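Local coordinates for immunogenic protein MPT63/MPB63 (Mycobacterium tuberculosis, PDB 1LMI), which is a secreted, immunogenic beta-sandwich protein of unknown molecular function, one of the major proteins the bacillus releases, at residues V22-K27 with A52-I57; A56-V61 with I95-Q100. One frame throughout, in Å; residues are numbered along the deposited sequence.

Read from the N terminus, 22-27 opens strand 22-33, and the chain comes back along strand 46-56, on which 52-57 lies; interaction 1 pairs the two, enclosing the 24 residues between them. Interaction 2 starts where that pairing stops, with Ala56 and Ile57 common to both, and closes a longer loop of 33 residues when 95-100 meets 56-61. The loops follow one another along the chain, neither nested nor crossed, and their centres lie about 7 Å apart. Interaction 1 joins the central strands of the four-stranded sheet; interaction 2 ties the corner after strand 46-56 to the turn leading into strand 100-109, at the same end of the sandwich.

Interaction 1: V22-K27 with A52-I57; sequences VVLGWK and ATVNAI
Val54 lies over one face of the Trp26 indole: its CB is 3.4 Å from the centroid of the six-membered ring and only 4° off the ring normal, a CH-pi contact. With chi1 at -85°, CG of Trp26 is anti to its own carbonyl carbon, and the ring reaches across to the partner strand, where CZ3 also comes 3.8 Å from Ala52 CB. On the side of the sheet that carries Trp26 and Val54, Leu24 CD1 touches Val54 CG2 more loosely, at 4.2 Å. Apart from this cluster, at the other end of the contact, Val23 CG1 packs against Ile57 CG2 at 3.8 Å.

The two backbones run antiparallel. Gly25 with Asn55 and Lys27 with Thr53 form two hydrogen-bonded pairs, alternating with the non-hydrogen-bonded pairs Leu24-Ala56 and Trp26-Val54. Gly25 N donates to Asn55 O at 2.9 Å, and Lys27 N to Thr53 O at 2.8 Å. The chain turns a corner at Ile57, and the bond from Ile57 N to Val23 O, 3.0 Å, is bent to 131° and weak.

This is the central strand pair of the four-stranded sheet in the beta-sandwich. Trp26 points into the interior, meeting Leu127 and Trp129 of the other sheet and Phe68 edge-to-face. On the opposite face of the sheet, Thr53 OG1 is hydrogen-bonded to Thr102 OG1 and to a water 2.8 Å away, while Asn55 ND2 bonds Glu12 OE2 on the flanking strand 12-17.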
ATOM      1  N   VAL A  22      10.998  15.196   0.185  1.00 16.90           N
ATOM      2  CA  VAL A  22       9.596  15.041  -0.216  1.00 15.29           C
ATOM      3  C   VAL A  22       8.760  14.887   1.054  1.00 12.02           C
ATOM      4  O   VAL A  22       9.259  14.490   2.107  1.00 15.10           O
ATOM      5  CB  VAL A  22       9.271  13.852  -1.134  1.00 14.76           C
ATOM      6  CG1 VAL A  22       9.871  14.086  -2.519  1.00 21.21           C
ATOM      7  CG2 VAL A  22       9.735  12.505  -0.597  1.00 17.83           C
ATOM      8  N   VAL A  23       7.488  15.227   0.901  1.00 14.19           N
ATOM      9  CA  VAL A  23       6.449  14.933   1.873  1.00  9.67           C
ATOM     10  C   VAL A  23       5.326  14.252   1.102  1.00 14.04           C
ATOM     11  O   VAL A  23       4.926  14.711   0.025  1.00 13.90           O
ATOM     12  CB  VAL A  23       5.904  16.189   2.564  1.00 12.21           C
ATOM     13  CG1 VAL A  23       4.800  15.851   3.563  1.00 14.69           C
ATOM     14  CG2 VAL A  23       7.048  16.946   3.232  1.00 11.99           C
ATOM     15  N   LEU A  24       4.837  13.146   1.652  1.00 12.77           N
ATOM     16  CA  LEU A  24       3.738  12.532   0.898  1.00 13.01           C
ATOM     17  C   LEU A  24       2.675  12.069   1.891  1.00 12.25           C
ATOM     18  O   LEU A  24       2.886  11.901   3.090  1.00 14.64           O
ATOM     19  CB  LEU A  24       4.256  11.450  -0.030  1.00 18.57           C
ATOM     20  CG  LEU A  24       5.017  10.274   0.552  1.00 22.92           C
ATOM     21  CD1 LEU A  24       5.162   9.191  -0.500  1.00 14.48           C
ATOM     22  CD2 LEU A  24       6.400  10.658   1.072  1.00 40.52           C
ATOM     23  N   GLY A  25       1.486  11.916   1.295  1.00 12.13           N
ATOM     24  CA  GLY A  25       0.350  11.396   2.068  1.00  9.90           C
ATOM     25  C   GLY A  25      -0.059  10.090   1.440  1.00 13.47           C
ATOM     26  O   GLY A  25      -0.112  10.038   0.209  1.00 13.20           O
ATOM     27  N   TRP A  26      -0.320   9.058   2.211  1.00  9.15           N
ATOM     28  CA  TRP A  26      -0.904   7.863   1.645  1.00  8.16           C
ATOM     29  C   TRP A  26      -2.215   7.537   2.397  1.00  8.76           C
ATOM     30  O   TRP A  26      -2.218   7.511   3.627  1.00 10.09           O
ATOM     31  CB  TRP A  26       0.012   6.656   1.770  1.00 11.89           C
ATOM     32  CG  TRP A  26       1.081   6.394   0.754  1.00 10.51           C
ATOM     33  CD1 TRP A  26       2.419   6.678   0.872  1.00  9.82           C
ATOM     34  CD2 TRP A  26       0.860   5.773  -0.519  1.00 11.18           C
ATOM     35  NE1 TRP A  26       3.038   6.247  -0.314  1.00 11.69           N
ATOM     36  CE2 TRP A  26       2.108   5.705  -1.157  1.00 11.34           C
ATOM     37  CE3 TRP A  26      -0.283   5.280  -1.173  1.00 12.91           C
ATOM     38  CZ2 TRP A  26       2.268   5.158  -2.430  1.00  9.51           C
ATOM     39  CZ3 TRP A  26      -0.112   4.739  -2.439  1.00 13.33           C
ATOM     40  CH2 TRP A  26       1.139   4.685  -3.044  1.00 12.35           C
ATOM     41  N   LYS A  27      -3.254   7.275   1.611  1.00  9.24           N
ATOM     42  CA  LYS A  27      -4.513   6.759   2.137  1.00  9.86           C
ATOM     43  C   LYS A  27      -4.629   5.287   1.715  1.00  9.98           C
ATOM     44  O   LYS A  27      -4.396   4.992   0.534  1.00 10.28           O
ATOM     45  CB  LYS A  27      -5.723   7.511   1.616  1.00  8.81           C
ATOM     46  CG  LYS A  27      -7.071   7.002   2.161  1.00 11.58           C
ATOM     47  CD  LYS A  27      -8.225   7.778   1.513  1.00 11.71           C
ATOM     48  CE  LYS A  27      -9.548   7.073   1.748  1.00 13.50           C
ATOM     49  NZ  LYS A  27     -10.721   7.920   1.382  1.00 11.33           N
ATOM     50  N   ALA A  52      -5.627   2.368  -2.631  1.00  9.73           N
ATOM     51  CA  ALA A  52      -4.563   3.226  -2.119  1.00 10.02           C
ATOM     52  C   ALA A  52      -4.460   4.496  -2.964  1.00 11.45           C
ATOM     53  O   ALA A  52      -4.636   4.426  -4.186  1.00 12.12           O
ATOM     54  CB  ALA A  52      -3.235   2.513  -2.128  1.00 11.50           C
ATOM     55  N   THR A  53      -4.210   5.584  -2.270  1.00  8.87           N
ATOM     56  CA  THR A  53      -4.071   6.905  -2.889  1.00 12.14           C
ATOM     57  C   THR A  53      -2.819   7.597  -2.345  1.00  9.21           C
ATOM     58  O   THR A  53      -2.650   7.692  -1.120  1.00 10.69           O
ATOM     59  CB  THR A  53      -5.285   7.799  -2.597  1.00 10.70           C
ATOM     60  OG1 THR A  53      -6.499   7.109  -2.972  1.00 13.31           O
ATOM     61  CG2 THR A  53      -5.241   9.082  -3.431  1.00 12.20           C
ATOM     62  N   VAL A  54      -1.943   8.062  -3.239  1.00  9.67           N
ATOM     63  CA  VAL A  54      -0.753   8.813  -2.826  1.00  9.31           C
ATOM     64  C   VAL A  54      -0.935  10.282  -3.201  1.00  8.83           C
ATOM     65  O   VAL A  54      -1.512  10.607  -4.262  1.00 11.70           O
ATOM     66  CB  VAL A  54       0.523   8.208  -3.407  1.00 11.61           C
ATOM     67  CG1 VAL A  54       0.524   8.208  -4.930  1.00 14.24           C
ATOM     68  CG2 VAL A  54       1.702   8.991  -2.828  1.00 12.05           C
ATOM     69  N   ASN A  55      -0.482  11.130  -2.327  1.00  8.96           N
ATOM     70  CA  ASN A  55      -0.647  12.583  -2.404  1.00  9.95           C
ATOM     71  C   ASN A  55       0.725  13.233  -2.366  1.00  8.65           C
ATOM     72  O   ASN A  55       1.419  13.060  -1.373  1.00 10.30           O
ATOM     73  CB  ASN A  55      -1.506  13.025  -1.220  1.00  8.99           C
ATOM     74  CG  ASN A  55      -1.849  14.491  -1.258  1.00 11.89           C
ATOM     75  OD1 ASN A  55      -1.464  15.208  -2.185  1.00 13.83           O
ATOM     76  ND2 ASN A  55      -2.589  14.924  -0.234  1.00 10.95           N
ATOM     77  N   ALA A  56       1.108  13.923  -3.434  1.00 11.82           N
ATOM     78  CA  ALA A  56       2.437  14.560  -3.469  1.00 10.21           C
ATOM     79  C   ALA A  56       2.357  15.901  -2.761  1.00 11.06           C
ATOM     80  O   ALA A  56       2.017  16.939  -3.330  1.00 13.26           O
ATOM     81  CB  ALA A  56       2.862  14.626  -4.907  1.00 10.28           C
ATOM     82  N   ILE A  57       2.624  15.930  -1.471  1.00 10.21           N
ATOM     83  CA  ILE A  57       2.405  17.156  -0.691  1.00 10.47           C
ATOM     84  C   ILE A  57       3.570  18.113  -0.900  1.00 14.28           C
ATOM     85  O   ILE A  57       3.343  19.316  -1.040  1.00 12.95           O
ATOM     86  CB  ILE A  57       2.201  16.778   0.778  1.00 10.50           C
ATOM     87  CG1 ILE A  57       0.885  16.002   0.972  1.00 12.74           C
ATOM     88  CG2 ILE A  57       2.292  17.980   1.698  1.00 15.35           C
ATOM     89  CD1 ILE A  57       0.675  15.434   2.369  1.00 14.02           C
TER
HETATM   90  O   HOH W   1      -7.438   5.380  -1.014  1.00 14.25           O

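Interaction 2: A56-V61 with I95-Q100; sequences AIRGSV and IPQGEQ
Gln97 reaches across to Gly59 with its side-chain amide, OE1 accepting the bond from Gly59 N at 2.8 Å. The N-H points almost straight at the oxygen (170°), although the donor is tilted 31° from the amide plane. CG of Gln97, anti to the backbone N (chi1 -175°), lies 3.5 Å from Ile57 O, and the chain stays extended beyond it on the way to the amide.

The remaining bonds across the contact are backbone to backbone. Ala56 uses both its polar atoms on the turn: its N donates to Glu99 O at 3.0 Å, and its O accepts a nearly linear bond from Gly98 N at 2.8 Å. Residues Pro96 to Glu99 form a type II beta turn, closed internally by Glu99 N to Pro96 O, and Gly98 takes the positive phi of its third position. At the far end Val61 and Ile95 form a single antiparallel hydrogen-bonded bridge, each N donating to the other's O.

Beside these bonds Ala56 CB packs on Ile95 CD1 at 3.6 Å, while Val61 reaches Val54 and Leu24 of the neighbouring strands. Ile57 and Arg58 together face Val23 in a classic beta bulge; Val23 is backbone-bonded to Arg58, whose NH1 bonds Gln21 OE1.

Four of the five bonds across the contact join backbone to backbone, and the fifth brings in an amide side chain to satisfy Gly59 N. At this partly buried junction the polar backbone atoms of Ala56, and Gly59 N, thus find partners across the contact, consistent with directed hydrogen bonds holding the two loops in register beside the Ala56-Ile95 contact.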
ATOM      1  N   ALA A  56       1.108  13.923  -3.434  1.00 11.82           N
ATOM      2  CA  ALA A  56       2.437  14.560  -3.469  1.00 10.21           C
ATOM      3  C   ALA A  56       2.357  15.901  -2.761  1.00 11.06           C
ATOM      4  O   ALA A  56       2.017  16.939  -3.330  1.00 13.26           O
ATOM      5  CB  ALA A  56       2.862  14.626  -4.907  1.00 10.28           C
ATOM      6  N   ILE A  57       2.624  15.930  -1.471  1.00 10.21           N
ATOM      7  CA  ILE A  57       2.405  17.156  -0.691  1.00 10.47           C
ATOM      8  C   ILE A  57       3.570  18.113  -0.900  1.00 14.28           C
ATOM      9  O   ILE A  57       3.343  19.316  -1.040  1.00 12.95           O
ATOM     10  CB  ILE A  57       2.201  16.778   0.778  1.00 10.50           C
ATOM     11  CG1 ILE A  57       0.885  16.002   0.972  1.00 12.74           C
ATOM     12  CG2 ILE A  57       2.292  17.980   1.698  1.00 15.35           C
ATOM     13  CD1 ILE A  57       0.675  15.434   2.369  1.00 14.02           C
ATOM     14  N   ARG A  58       4.791  17.568  -0.911  1.00 11.73           N
ATOM     15  CA  ARG A  58       5.977  18.386  -1.160  1.00 14.96           C
ATOM     16  C   ARG A  58       6.867  17.603  -2.132  1.00 16.85           C
ATOM     17  O   ARG A  58       7.189  16.460  -1.790  1.00 14.32           O
ATOM     18  CB  ARG A  58       6.749  18.733   0.109  1.00 14.28           C
ATOM     19  CG  ARG A  58       8.014  19.552  -0.185  1.00 17.10           C
ATOM     20  CD  ARG A  58       8.817  19.789   1.099  1.00 25.21           C
ATOM     21  NE  ARG A  58       9.894  20.763   0.892  1.00 31.86           N
ATOM     22  CZ  ARG A  58      11.181  20.570   1.136  1.00 33.94           C
ATOM     23  NH1 ARG A  58      11.593  19.401   1.620  1.00 23.90           N
ATOM     24  NH2 ARG A  58      12.083  21.534   0.911  1.00 26.67           N
ATOM     25  N   GLY A  59       7.209  18.221  -3.259  1.00 14.93           N
ATOM     26  CA  GLY A  59       8.002  17.594  -4.279  1.00 13.21           C
ATOM     27  C   GLY A  59       7.219  16.658  -5.184  1.00 18.79           C
ATOM     28  O   GLY A  59       6.046  16.363  -4.926  1.00 14.55           O
ATOM     29  N   SER A  60       7.899  16.205  -6.235  1.00 14.76           N
ATOM     30  CA  SER A  60       7.414  15.174  -7.121  1.00 15.15           C
ATOM     31  C   SER A  60       7.614  13.821  -6.427  1.00 18.03           C
ATOM     32  O   SER A  60       8.684  13.627  -5.870  1.00 21.19           O
ATOM     33  CB  SER A  60       8.161  15.169  -8.459  1.00 22.39           C
ATOM     34  OG  SER A  60       9.561  15.051  -8.240  1.00 42.92           O
ATOM     35  N   VAL A  61       6.595  12.975  -6.461  1.00 14.81           N
ATOM     36  CA  VAL A  61       6.625  11.680  -5.785  1.00 15.74           C
ATOM     37  C   VAL A  61       6.405  10.554  -6.777  1.00 16.02           C
ATOM     38  O   VAL A  61       5.499  10.600  -7.610  1.00 14.49           O
ATOM     39  CB  VAL A  61       5.514  11.673  -4.708  1.00 16.95           C
ATOM     40  CG1 VAL A  61       5.391  10.325  -4.028  1.00 22.03           C
ATOM     41  CG2 VAL A  61       5.783  12.802  -3.713  1.00 20.09           C
ATOM     42  N   ILE A  95       4.344  11.626  -9.914  1.00 14.82           N
ATOM     43  CA  ILE A  95       3.313  12.685  -9.951  1.00 15.56           C
ATOM     44  C   ILE A  95       3.880  13.966  -9.371  1.00 15.04           C
ATOM     45  O   ILE A  95       4.579  13.974  -8.360  1.00 14.55           O
ATOM     46  CB  ILE A  95       2.088  12.282  -9.135  1.00 20.17           C
ATOM     47  CG1 ILE A  95       2.456  11.917  -7.710  1.00 19.92           C
ATOM     48  CG2 ILE A  95       1.346  11.155  -9.849  1.00 23.68           C
ATOM     49  CD1 ILE A  95       1.275  11.965  -6.745  1.00 27.44           C
ATOM     50  N   PRO A  96       3.573  15.105  -9.983  1.00 13.31           N
ATOM     51  CA  PRO A  96       4.066  16.378  -9.489  1.00 12.59           C
ATOM     52  C   PRO A  96       3.386  16.802  -8.189  1.00 14.19           C
ATOM     53  O   PRO A  96       2.279  16.329  -7.852  1.00 13.01           O
ATOM     54  CB  PRO A  96       3.661  17.374 -10.589  1.00 17.13           C
ATOM     55  CG  PRO A  96       2.539  16.715 -11.313  1.00 20.86           C
ATOM     56  CD  PRO A  96       2.705  15.220 -11.161  1.00 20.18           C
ATOM     57  N   GLN A  97       4.051  17.703  -7.476  1.00 12.60           N
ATOM     58  CA  GLN A  97       3.520  18.254  -6.246  1.00 10.88           C
ATOM     59  C   GLN A  97       2.095  18.778  -6.444  1.00 12.33           C
ATOM     60  O   GLN A  97       1.833  19.465  -7.440  1.00 15.44           O
ATOM     61  CB  GLN A  97       4.399  19.423  -5.762  1.00 11.95           C
ATOM     62  CG  GLN A  97       3.969  19.962  -4.408  1.00 11.38           C
ATOM     63  CD  GLN A  97       4.928  21.016  -3.882  1.00 13.62           C
ATOM     64  OE1 GLN A  97       6.141  20.776  -3.871  1.00 17.09           O
ATOM     65  NE2 GLN A  97       4.385  22.144  -3.467  1.00 17.53           N
ATOM     66  N   GLY A  98       1.227  18.456  -5.495  1.00 10.67           N
ATOM     67  CA  GLY A  98      -0.149  18.952  -5.513  1.00 11.43           C
ATOM     68  C   GLY A  98      -1.125  17.997  -6.181  1.00 11.74           C
ATOM     69  O   GLY A  98      -2.319  18.205  -6.056  1.00 13.59           O
ATOM     70  N   GLU A  99      -0.630  16.976  -6.870  1.00 10.36           N
ATOM     71  CA  GLU A  99      -1.491  15.968  -7.509  1.00  8.71           C
ATOM     72  C   GLU A  99      -1.559  14.733  -6.628  1.00  8.99           C
ATOM     73  O   GLU A  99      -0.849  14.612  -5.613  1.00 10.62           O
ATOM     74  CB  GLU A  99      -0.940  15.654  -8.906  1.00 11.09           C
ATOM     75  CG  GLU A  99      -0.966  16.896  -9.789  1.00 12.02           C
ATOM     76  CD  GLU A  99      -0.894  16.587 -11.259  1.00 17.97           C
ATOM     77  OE1 GLU A  99      -0.838  15.411 -11.681  1.00 19.76           O
ATOM     78  OE2 GLU A  99      -0.909  17.597 -12.014  1.00 21.92           O
ATOM     79  N   GLN A 100      -2.445  13.839  -7.028  1.00 10.68           N
ATOM     80  CA  GLN A 100      -2.679  12.569  -6.354  1.00 12.65           C
ATOM     81  C   GLN A 100      -2.797  11.460  -7.381  1.00 10.29           C
ATOM     82  O   GLN A 100      -3.059  11.744  -8.559  1.00 10.87           O
ATOM     83  CB  GLN A 100      -3.947  12.621  -5.466  1.00 12.18           C
ATOM     84  CG  GLN A 100      -3.916  13.801  -4.520  1.00  9.41           C
ATOM     85  CD  GLN A 100      -4.763  13.701  -3.288  1.00 11.30           C
ATOM     86  OE1 GLN A 100      -5.146  12.596  -2.891  1.00 12.64           O
ATOM     87  NE2 GLN A 100      -5.038  14.819  -2.639  1.00 10.04           N
TER